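Local coordinates for protein endonuclease IV (Thermus thermophilus, PDB 3AAM) that cleaves phosphodiester bonds at apurinic or apyrimidinic sites in DNA as a metal-dependent endonuclease of base excision repair, at residues Leu90-Glu95 with Ala124-Val130; Glu229-Phe235 with Phe263-Glu269. All coordinates share one frame. Residues are numbered along the deposited sequence.

Interaction 1. Residues Leu90-Glu95 with Ala124-Val130; sequences LADDLE and ALRLAGV
Residues 90-95 are helical throughout and belong to helix 82-100. Residues 124-128 are the last turn of helix 114-128. The two axes come within 8.2 Å and cross at -51°. Small residues allow this close approach: the CA atoms of Ala91 and Ala124 are 4.6 Å apart, and Ala91 CB lies 3.7 Å from Ala124 O. Ala91 CB also meets Leu127 CB at 3.9 Å.

Leu94 (m, t) is the most deeply engaged side chain. Its CD1 reaches Leu125 CD2 at 3.8 Å, and its CB packs on Ala128 CB at 3.8 Å and Val130 CG2 at 3.7 Å. Leu125 (m, t) has its CA-to-CB bond directed away, but its end returns to the contact. Leu90 (t, p) brings CD2 to 3.8 Å from Ala124 CB. Leu90 and Leu94 also touch Val105 of strand 104-107. Glu95 (m, t) starts out sideways, but its end comes nearer, with CG 3.7 Å from Ala128 CB.

Gly129, with phi 57°, ends helix 114-128 in a Schellman motif. Gly129 N bonds to Arg126 O at 3.0 Å and Val130 N to Leu125 O at 3.2 Å. The turn brings Val130 (t) back against Leu94.

These are neighbouring outer helices of the TIM barrel. No hydrogen bond joins the segments, so the contact rests on apolar packing and close fit.

Interaction 2. Residues Glu229-Phe235 with Phe263-Glu269; sequences EGLKRVF and FRAWLEE
The short helix 230-235 packs against the C-terminal end of helix 253-267. The axes cross at -57°, with a closest approach of 10.4 Å. Large side chains fill this gap. The nearest CA atoms are those of Lys232 and Trp266, 6.4 Å apart.

Trp266 (chi1 m, chi2 -10°) is the main bump. Its indole enters a hollow formed by Glu229, Leu231, Lys232 and Phe235. The aliphatic part of Lys232 (t, t, p, t) lies over one indole face: CG makes a CH-pi contact, 3.7 Å from the centroid of the five-membered ring. Leu231 CB sits 3.9 Å from Trp266 CH2. A water accepts from Trp266 NE1 at 3.1 Å and donates to Glu229 OE2 at 2.7 Å.

Phe235 (chi1 t) is the returning bump. It fits among Phe263, Trp266 and Leu267. Phe263 CD1 lies over one face of its ring, 3.8 Å from Phe235 CZ, with the ring planes at 54°. Phe235 CE2 is 4.2 Å from Leu267 CD1. Phe235 also meets Phe245 edge-to-face.

The Leu231 side chain is about 9 Å from that of the manganese ligand His219. This is interlocking helix packing on the outside of a TIM barrel.

Both interactions join helices on the outer layer of one TIM barrel. They lie on opposite sides of the chain's centre, with their own centres 35 Å apart and nearest atoms about 22 Å apart, so they do not touch. Interaction 1 comes first along the chain. Strand 104-107 follows helix 82-100 and precedes helix 114-128, so the two helices belong to successive beta-alpha-beta units, which share that strand. Interaction 2 follows near the C-terminus, with strand 244-247 between its helices. That strand pairs with strand 3-6, so interaction 2 lies where the barrel closes on itself. The two contacts thus lie in separate arcs of the helical ring around the barrel that carries the manganese site.

Interaction 1. Residues Leu90-Glu95 with Ala124-Val130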
ATOM      1  N   LEU A  90      -6.575 -10.623  -7.676  1.00  7.72           N
ATOM      2  CA  LEU A  90      -5.900 -10.463  -6.395  1.00  6.98           C
ATOM      3  C   LEU A  90      -5.179 -11.754  -6.018  1.00  8.01           C
ATOM      4  O   LEU A  90      -4.109 -11.717  -5.415  1.00  8.89           O
ATOM      5  CB  LEU A  90      -6.894 -10.065  -5.296  1.00  7.36           C
ATOM      6  CG  LEU A  90      -6.298  -9.805  -3.905  1.00  6.93           C
ATOM      7  CD1 LEU A  90      -5.222  -8.724  -3.974  1.00  9.29           C
ATOM      8  CD2 LEU A  90      -7.404  -9.386  -2.949  1.00  8.63           C
ATOM      9  N   ALA A  91      -5.762 -12.896  -6.381  1.00  8.31           N
ATOM     10  CA  ALA A  91      -5.137 -14.181  -6.087  1.00  9.78           C
ATOM     11  C   ALA A  91      -3.820 -14.249  -6.852  1.00  8.53           C
ATOM     12  O   ALA A  91      -2.824 -14.764  -6.347  1.00  9.14           O
ATOM     13  CB  ALA A  91      -6.049 -15.323  -6.507  1.00  9.94           C
ATOM     14  N   ASP A  92      -3.822 -13.720  -8.073  1.00  9.75           N
ATOM     15  CA  ASP A  92      -2.614 -13.704  -8.892  1.00  9.73           C
ATOM     16  C   ASP A  92      -1.547 -12.860  -8.204  1.00  9.97           C
ATOM     17  O   ASP A  92      -0.386 -13.255  -8.143  1.00 10.60           O
ATOM     18  CB  ASP A  92      -2.913 -13.140 -10.285  1.00 11.00           C
ATOM     19  CG  ASP A  92      -1.649 -12.837 -11.079  1.00 12.24           C
ATOM     20  OD1 ASP A  92      -0.912 -13.783 -11.430  1.00 13.29           O
ATOM     21  OD2 ASP A  92      -1.397 -11.645 -11.353  1.00 14.01           O
ATOM     22  N   ASP A  93      -1.940 -11.697  -7.685  1.00  9.91           N
ATOM     23  CA  ASP A  93      -0.990 -10.830  -6.990  1.00  9.25           C
ATOM     24  C   ASP A  93      -0.350 -11.576  -5.825  1.00  8.07           C
ATOM     25  O   ASP A  93       0.854 -11.492  -5.610  1.00  8.44           O
ATOM     26  CB  ASP A  93      -1.669  -9.571  -6.434  1.00 10.20           C
ATOM     27  CG  ASP A  93      -2.136  -8.615  -7.518  1.00 11.21           C
ATOM     28  OD1 ASP A  93      -1.451  -8.495  -8.555  1.00 11.72           O
ATOM     29  OD2 ASP A  93      -3.186  -7.965  -7.316  1.00 12.74           O
ATOM     30  N   LEU A  94      -1.165 -12.302  -5.067  1.00  7.91           N
ATOM     31  CA  LEU A  94      -0.670 -13.046  -3.913  1.00  7.49           C
ATOM     32  C   LEU A  94       0.265 -14.186  -4.312  1.00  7.46           C
ATOM     33  O   LEU A  94       1.275 -14.424  -3.654  1.00  9.23           O
ATOM     34  CB  LEU A  94      -1.850 -13.590  -3.109  1.00  8.73           C
ATOM     35  CG  LEU A  94      -2.704 -12.529  -2.410  1.00  7.12           C
ATOM     36  CD1 LEU A  94      -4.036 -13.118  -1.980  1.00  9.12           C
ATOM     37  CD2 LEU A  94      -1.946 -11.979  -1.214  1.00 10.22           C
ATOM     38  N   GLU A  95      -0.086 -14.887  -5.386  1.00  7.56           N
ATOM     39  CA  GLU A  95       0.718 -15.995  -5.884  1.00  9.01           C
ATOM     40  C   GLU A  95       2.070 -15.483  -6.387  1.00  9.48           C
ATOM     41  O   GLU A  95       3.111 -16.089  -6.121  1.00 10.77           O
ATOM     42  CB  GLU A  95      -0.034 -16.719  -7.006  1.00  9.97           C
ATOM     43  CG  GLU A  95      -1.230 -17.529  -6.509  1.00 11.27           C
ATOM     44  CD  GLU A  95      -2.288 -17.745  -7.576  1.00 14.88           C
ATOM     45  OE1 GLU A  95      -1.978 -17.588  -8.774  1.00 15.86           O
ATOM     46  OE2 GLU A  95      -3.437 -18.085  -7.212  1.00 13.99           O
ATOM     47  N   ALA A 124      -9.753 -14.791  -2.252  1.00  9.11           N
ATOM     48  CA  ALA A 124      -8.490 -14.594  -2.956  1.00  9.96           C
ATOM     49  C   ALA A 124      -7.364 -15.321  -2.226  1.00 10.07           C
ATOM     50  O   ALA A 124      -6.521 -15.966  -2.852  1.00  9.89           O
ATOM     51  CB  ALA A 124      -8.173 -13.103  -3.066  1.00 10.47           C
ATOM     52  N   LEU A 125      -7.353 -15.208  -0.901  1.00 11.06           N
ATOM     53  CA  LEU A 125      -6.338 -15.872  -0.090  1.00 12.43           C
ATOM     54  C   LEU A 125      -6.434 -17.384  -0.261  1.00 12.77           C
ATOM     55  O   LEU A 125      -5.420 -18.071  -0.371  1.00 13.05           O
ATOM     56  CB  LEU A 125      -6.518 -15.508   1.386  1.00 12.13           C
ATOM     57  CG  LEU A 125      -6.043 -14.113   1.798  1.00 12.67           C
ATOM     58  CD1 LEU A 125      -6.460 -13.815   3.227  1.00 14.95           C
ATOM     59  CD2 LEU A 125      -4.536 -14.041   1.659  1.00 12.42           C
ATOM     60  N   ARG A 126      -7.659 -17.897  -0.286  1.00 12.43           N
ATOM     61  CA  ARG A 126      -7.866 -19.331  -0.438  1.00 12.31           C
ATOM     62  C   ARG A 126      -7.429 -19.805  -1.821  1.00 12.97           C
ATOM     63  O   ARG A 126      -6.744 -20.820  -1.951  1.00 12.55           O
ATOM     64  CB  ARG A 126      -9.332 -19.680  -0.195  1.00 14.75           C
ATOM     65  CG  ARG A 126      -9.579 -21.165  -0.027  1.00 17.18           C
ATOM     66  CD  ARG A 126     -10.982 -21.440   0.478  1.00 21.32           C
ATOM     67  NE  ARG A 126     -11.174 -22.856   0.777  1.00 23.94           N
ATOM     68  CZ  ARG A 126     -10.504 -23.523   1.712  1.00 27.28           C
ATOM     69  NH1 ARG A 126      -9.587 -22.909   2.449  1.00 28.21           N
ATOM     70  NH2 ARG A 126     -10.748 -24.811   1.909  1.00 28.36           N
ATOM     71  N   LEU A 127      -7.818 -19.069  -2.856  1.00 11.93           N
ATOM     72  CA  LEU A 127      -7.427 -19.439  -4.209  1.00 12.39           C
ATOM     73  C   LEU A 127      -5.910 -19.472  -4.342  1.00 13.84           C
ATOM     74  O   LEU A 127      -5.354 -20.354  -4.990  1.00 14.62           O
ATOM     75  CB  LEU A 127      -7.998 -18.451  -5.230  1.00 12.25           C
ATOM     76  CG  LEU A 127      -9.489 -18.546  -5.552  1.00 15.90           C
ATOM     77  CD1 LEU A 127      -9.863 -17.499  -6.587  1.00 16.24           C
ATOM     78  CD2 LEU A 127      -9.795 -19.938  -6.078  1.00 16.54           C
ATOM     79  N   ALA A 128      -5.242 -18.510  -3.719  1.00 14.36           N
ATOM     80  CA  ALA A 128      -3.788 -18.433  -3.794  1.00 14.82           C
ATOM     81  C   ALA A 128      -3.100 -19.439  -2.883  1.00 16.60           C
ATOM     82  O   ALA A 128      -1.884 -19.617  -2.957  1.00 16.05           O
ATOM     83  CB  ALA A 128      -3.327 -17.021  -3.453  1.00 14.70           C
ATOM     84  N   GLY A 129      -3.875 -20.099  -2.027  1.00 18.09           N
ATOM     85  CA  GLY A 129      -3.299 -21.067  -1.112  1.00 22.13           C
ATOM     86  C   GLY A 129      -2.223 -20.415  -0.269  1.00 25.67           C
ATOM     87  O   GLY A 129      -1.210 -21.030   0.060  1.00 25.98           O
ATOM     88  N   VAL A 130      -2.446 -19.153   0.075  1.00 27.50           N
ATOM     89  CA  VAL A 130      -1.491 -18.396   0.871  1.00 30.46           C
ATOM     90  C   VAL A 130      -1.496 -18.817   2.335  1.00 31.58           C
ATOM     91  O   VAL A 130      -2.552 -19.069   2.920  1.00 32.21           O
ATOM     92  CB  VAL A 130      -1.787 -16.879   0.801  1.00 31.18           C
ATOM     93  CG1 VAL A 130      -0.811 -16.112   1.680  1.00 32.28           C
ATOM     94  CG2 VAL A 130      -1.685 -16.398  -0.636  1.00 32.36           C
TER

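Interaction 2. Residues Glu229-Phe235 with Phe263-Glu269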
ATOM      1  N   GLU A 229       3.325  19.187   6.885  1.00 12.84           N
ATOM      2  CA  GLU A 229       4.166  18.637   7.938  1.00 13.03           C
ATOM      3  C   GLU A 229       3.440  17.638   8.827  1.00 12.23           C
ATOM      4  O   GLU A 229       4.058  16.980   9.664  1.00 11.57           O
ATOM      5  CB  GLU A 229       4.770  19.769   8.775  1.00 15.09           C
ATOM      6  CG  GLU A 229       5.721  20.664   7.988  1.00 18.44           C
ATOM      7  CD  GLU A 229       7.002  19.958   7.565  1.00 18.73           C
ATOM      8  OE1 GLU A 229       7.073  18.715   7.661  1.00 22.34           O
ATOM      9  OE2 GLU A 229       7.943  20.652   7.123  1.00 20.34           O
ATOM     10  N   GLY A 230       2.127  17.521   8.648  1.00 10.97           N
ATOM     11  CA  GLY A 230       1.380  16.558   9.433  1.00  9.31           C
ATOM     12  C   GLY A 230       1.923  15.169   9.141  1.00  7.85           C
ATOM     13  O   GLY A 230       1.946  14.299  10.013  1.00  9.37           O
ATOM     14  N   LEU A 231       2.366  14.959   7.903  1.00  6.78           N
ATOM     15  CA  LEU A 231       2.920  13.668   7.512  1.00  6.69           C
ATOM     16  C   LEU A 231       4.251  13.406   8.201  1.00  7.21           C
ATOM     17  O   LEU A 231       4.639  12.256   8.399  1.00  7.50           O
ATOM     18  CB  LEU A 231       3.101  13.588   5.992  1.00  6.71           C
ATOM     19  CG  LEU A 231       1.814  13.592   5.168  1.00  7.28           C
ATOM     20  CD1 LEU A 231       2.159  13.361   3.709  1.00  6.81           C
ATOM     21  CD2 LEU A 231       0.868  12.502   5.668  1.00  7.01           C
ATOM     22  N   LYS A 232       4.960  14.474   8.559  1.00  8.56           N
ATOM     23  CA  LYS A 232       6.226  14.323   9.257  1.00  8.16           C
ATOM     24  C   LYS A 232       5.936  13.674  10.612  1.00  8.72           C
ATOM     25  O   LYS A 232       6.652  12.775  11.049  1.00  7.85           O
ATOM     26  CB  LYS A 232       6.890  15.686   9.471  1.00  9.95           C
ATOM     27  CG  LYS A 232       8.169  15.627  10.306  1.00 12.25           C
ATOM     28  CD  LYS A 232       8.728  17.022  10.597  1.00 14.81           C
ATOM     29  CE  LYS A 232       7.785  17.828  11.481  1.00 19.13           C
ATOM     30  NZ  LYS A 232       8.342  19.165  11.852  1.00 22.99           N
ATOM     31  N   ARG A 233       4.870  14.132  11.261  1.00  9.69           N
ATOM     32  CA  ARG A 233       4.482  13.611  12.564  1.00 10.82           C
ATOM     33  C   ARG A 233       4.062  12.144  12.503  1.00  8.74           C
ATOM     34  O   ARG A 233       4.257  11.399  13.464  1.00 10.01           O
ATOM     35  CB  ARG A 233       3.362  14.472  13.149  1.00 13.86           C
ATOM     36  CG  ARG A 233       3.816  15.873  13.545  1.00 21.08           C
ATOM     37  CD  ARG A 233       4.287  15.927  14.997  1.00 24.91           C
ATOM     38  NE  ARG A 233       5.448  15.080  15.262  1.00 28.99           N
ATOM     39  CZ  ARG A 233       6.684  15.349  14.854  1.00 31.01           C
ATOM     40  NH1 ARG A 233       7.676  14.518  15.144  1.00 31.18           N
ATOM     41  NH2 ARG A 233       6.931  16.454  14.160  1.00 33.03           N
ATOM     42  N   VAL A 234       3.487  11.728  11.378  1.00  8.96           N
ATOM     43  CA  VAL A 234       3.087  10.333  11.211  1.00  7.50           C
ATOM     44  C   VAL A 234       4.341   9.493  10.956  1.00  6.18           C
ATOM     45  O   VAL A 234       4.555   8.452  11.585  1.00  7.65           O
ATOM     46  CB  VAL A 234       2.105  10.166  10.019  1.00  6.76           C
ATOM     47  CG1 VAL A 234       1.860   8.689   9.731  1.00  7.14           C
ATOM     48  CG2 VAL A 234       0.786  10.846  10.341  1.00  8.09           C
ATOM     49  N   PHE A 235       5.176   9.965  10.037  1.00  6.39           N
ATOM     50  CA  PHE A 235       6.407   9.280   9.674  1.00  8.24           C
ATOM     51  C   PHE A 235       7.321   9.071  10.878  1.00  7.75           C
ATOM     52  O   PHE A 235       7.941   8.018  11.017  1.00  9.12           O
ATOM     53  CB  PHE A 235       7.142  10.102   8.604  1.00  7.84           C
ATOM     54  CG  PHE A 235       8.383   9.440   8.054  1.00  6.94           C
ATOM     55  CD1 PHE A 235       8.302   8.246   7.343  1.00  7.79           C
ATOM     56  CD2 PHE A 235       9.627  10.038   8.213  1.00  8.12           C
ATOM     57  CE1 PHE A 235       9.447   7.657   6.792  1.00  7.59           C
ATOM     58  CE2 PHE A 235      10.776   9.460   7.668  1.00  7.17           C
ATOM     59  CZ  PHE A 235      10.686   8.271   6.958  1.00 10.07           C
ATOM     60  N   PHE A 263      11.985  13.131   2.766  1.00  7.50           N
ATOM     61  CA  PHE A 263      12.035  11.910   3.573  1.00  7.83           C
ATOM     62  C   PHE A 263      13.295  11.898   4.423  1.00  7.61           C
ATOM     63  O   PHE A 263      13.255  11.627   5.615  1.00  7.83           O
ATOM     64  CB  PHE A 263      12.071  10.654   2.689  1.00  8.62           C
ATOM     65  CG  PHE A 263      10.728  10.025   2.443  1.00  8.01           C
ATOM     66  CD1 PHE A 263       9.888   9.695   3.501  1.00  7.82           C
ATOM     67  CD2 PHE A 263      10.333   9.705   1.146  1.00  8.03           C
ATOM     68  CE1 PHE A 263       8.668   9.048   3.264  1.00  8.24           C
ATOM     69  CE2 PHE A 263       9.117   9.061   0.897  1.00  7.28           C
ATOM     70  CZ  PHE A 263       8.287   8.731   1.955  1.00  6.91           C
ATOM     71  N   ARG A 264      14.422  12.194   3.789  1.00  8.53           N
ATOM     72  CA  ARG A 264      15.698  12.178   4.479  1.00  7.55           C
ATOM     73  C   ARG A 264      15.855  13.278   5.515  1.00  7.72           C
ATOM     74  O   ARG A 264      16.489  13.066   6.548  1.00  8.50           O
ATOM     75  CB  ARG A 264      16.825  12.193   3.444  1.00  7.04           C
ATOM     76  CG  ARG A 264      16.935  10.835   2.771  1.00  8.13           C
ATOM     77  CD  ARG A 264      17.589  10.855   1.405  1.00  7.44           C
ATOM     78  NE  ARG A 264      17.573   9.503   0.852  1.00  8.46           N
ATOM     79  CZ  ARG A 264      17.951   9.179  -0.378  1.00  8.83           C
ATOM     80  NH1 ARG A 264      18.383  10.114  -1.217  1.00  9.83           N
ATOM     81  NH2 ARG A 264      17.902   7.910  -0.763  1.00  8.90           N
ATOM     82  N   ALA A 265      15.271  14.442   5.258  1.00  7.87           N
ATOM     83  CA  ALA A 265      15.351  15.534   6.218  1.00  8.67           C
ATOM     84  C   ALA A 265      14.569  15.108   7.454  1.00  9.83           C
ATOM     85  O   ALA A 265      15.007  15.309   8.588  1.00 11.35           O
ATOM     86  CB  ALA A 265      14.755  16.800   5.627  1.00  6.97           C
ATOM     87  N   TRP A 266      13.409  14.506   7.226  1.00  9.33           N
ATOM     88  CA  TRP A 266      12.582  14.045   8.330  1.00  9.64           C
ATOM     89  C   TRP A 266      13.273  12.945   9.112  1.00 10.24           C
ATOM     90  O   TRP A 266      13.270  12.955  10.336  1.00  8.87           O
ATOM     91  CB  TRP A 266      11.234  13.531   7.818  1.00  8.46           C
ATOM     92  CG  TRP A 266      10.335  14.604   7.310  1.00  8.30           C
ATOM     93  CD1 TRP A 266      10.512  15.953   7.431  1.00  8.44           C
ATOM     94  CD2 TRP A 266       9.099  14.423   6.610  1.00  8.75           C
ATOM     95  NE1 TRP A 266       9.465  16.622   6.848  1.00  9.99           N
ATOM     96  CE2 TRP A 266       8.583  15.706   6.338  1.00 10.32           C
ATOM     97  CE3 TRP A 266       8.377  13.298   6.187  1.00 10.38           C
ATOM     98  CZ2 TRP A 266       7.375  15.900   5.660  1.00  9.74           C
ATOM     99  CZ3 TRP A 266       7.175  13.494   5.510  1.00  9.69           C
ATOM    100  CH2 TRP A 266       6.689  14.784   5.254  1.00  9.68           C
ATOM    101  N   LEU A 267      13.877  11.997   8.400  1.00 10.22           N
ATOM    102  CA  LEU A 267      14.548  10.882   9.051  1.00 12.56           C
ATOM    103  C   LEU A 267      15.633  11.349  10.021  1.00 13.07           C
ATOM    104  O   LEU A 267      15.854  10.719  11.055  1.00 14.19           O
ATOM    105  CB  LEU A 267      15.139   9.940   7.997  1.00 13.91           C
ATOM    106  CG  LEU A 267      15.561   8.550   8.476  1.00 16.62           C
ATOM    107  CD1 LEU A 267      14.394   7.849   9.169  1.00 17.53           C
ATOM    108  CD2 LEU A 267      16.031   7.737   7.278  1.00 18.96           C
ATOM    109  N   GLU A 268      16.298  12.455   9.692  1.00 13.98           N
ATOM    110  CA  GLU A 268      17.350  13.004  10.553  1.00 16.51           C
ATOM    111  C   GLU A 268      16.775  13.555  11.852  1.00 16.75           C
ATOM    112  O   GLU A 268      17.505  13.774  12.820  1.00 16.69           O
ATOM    113  CB  GLU A 268      18.093  14.144   9.852  1.00 20.57           C
ATOM    114  CG  GLU A 268      19.087  13.738   8.790  1.00 25.48           C
ATOM    115  CD  GLU A 268      19.899  14.926   8.306  1.00 28.72           C
ATOM    116  OE1 GLU A 268      19.289  15.917   7.848  1.00 29.45           O
ATOM    117  OE2 GLU A 268      21.144  14.874   8.392  1.00 30.11           O
ATOM    118  N   GLU A 269      15.467  13.786  11.864  1.00 16.61           N
ATOM    119  CA  GLU A 269      14.789  14.336  13.033  1.00 18.03           C
ATOM    120  C   GLU A 269      14.175  13.267  13.930  1.00 18.73           C
ATOM    121  O   GLU A 269      13.512  13.593  14.914  1.00 18.34           O
ATOM    122  CB  GLU A 269      13.684  15.299  12.591  1.00 18.60           C
ATOM    123  CG  GLU A 269      14.163  16.503  11.796  1.00 22.31           C
ATOM    124  CD  GLU A 269      13.008  17.329  11.258  1.00 25.41           C
ATOM    125  OE1 GLU A 269      12.166  17.780  12.063  1.00 26.15           O
ATOM    126  OE2 GLU A 269      12.937  17.523  10.027  1.00 26.60           O
TER
HETATM  127  O   HOH W   1      10.268  19.594   6.412  1.00 15.31           O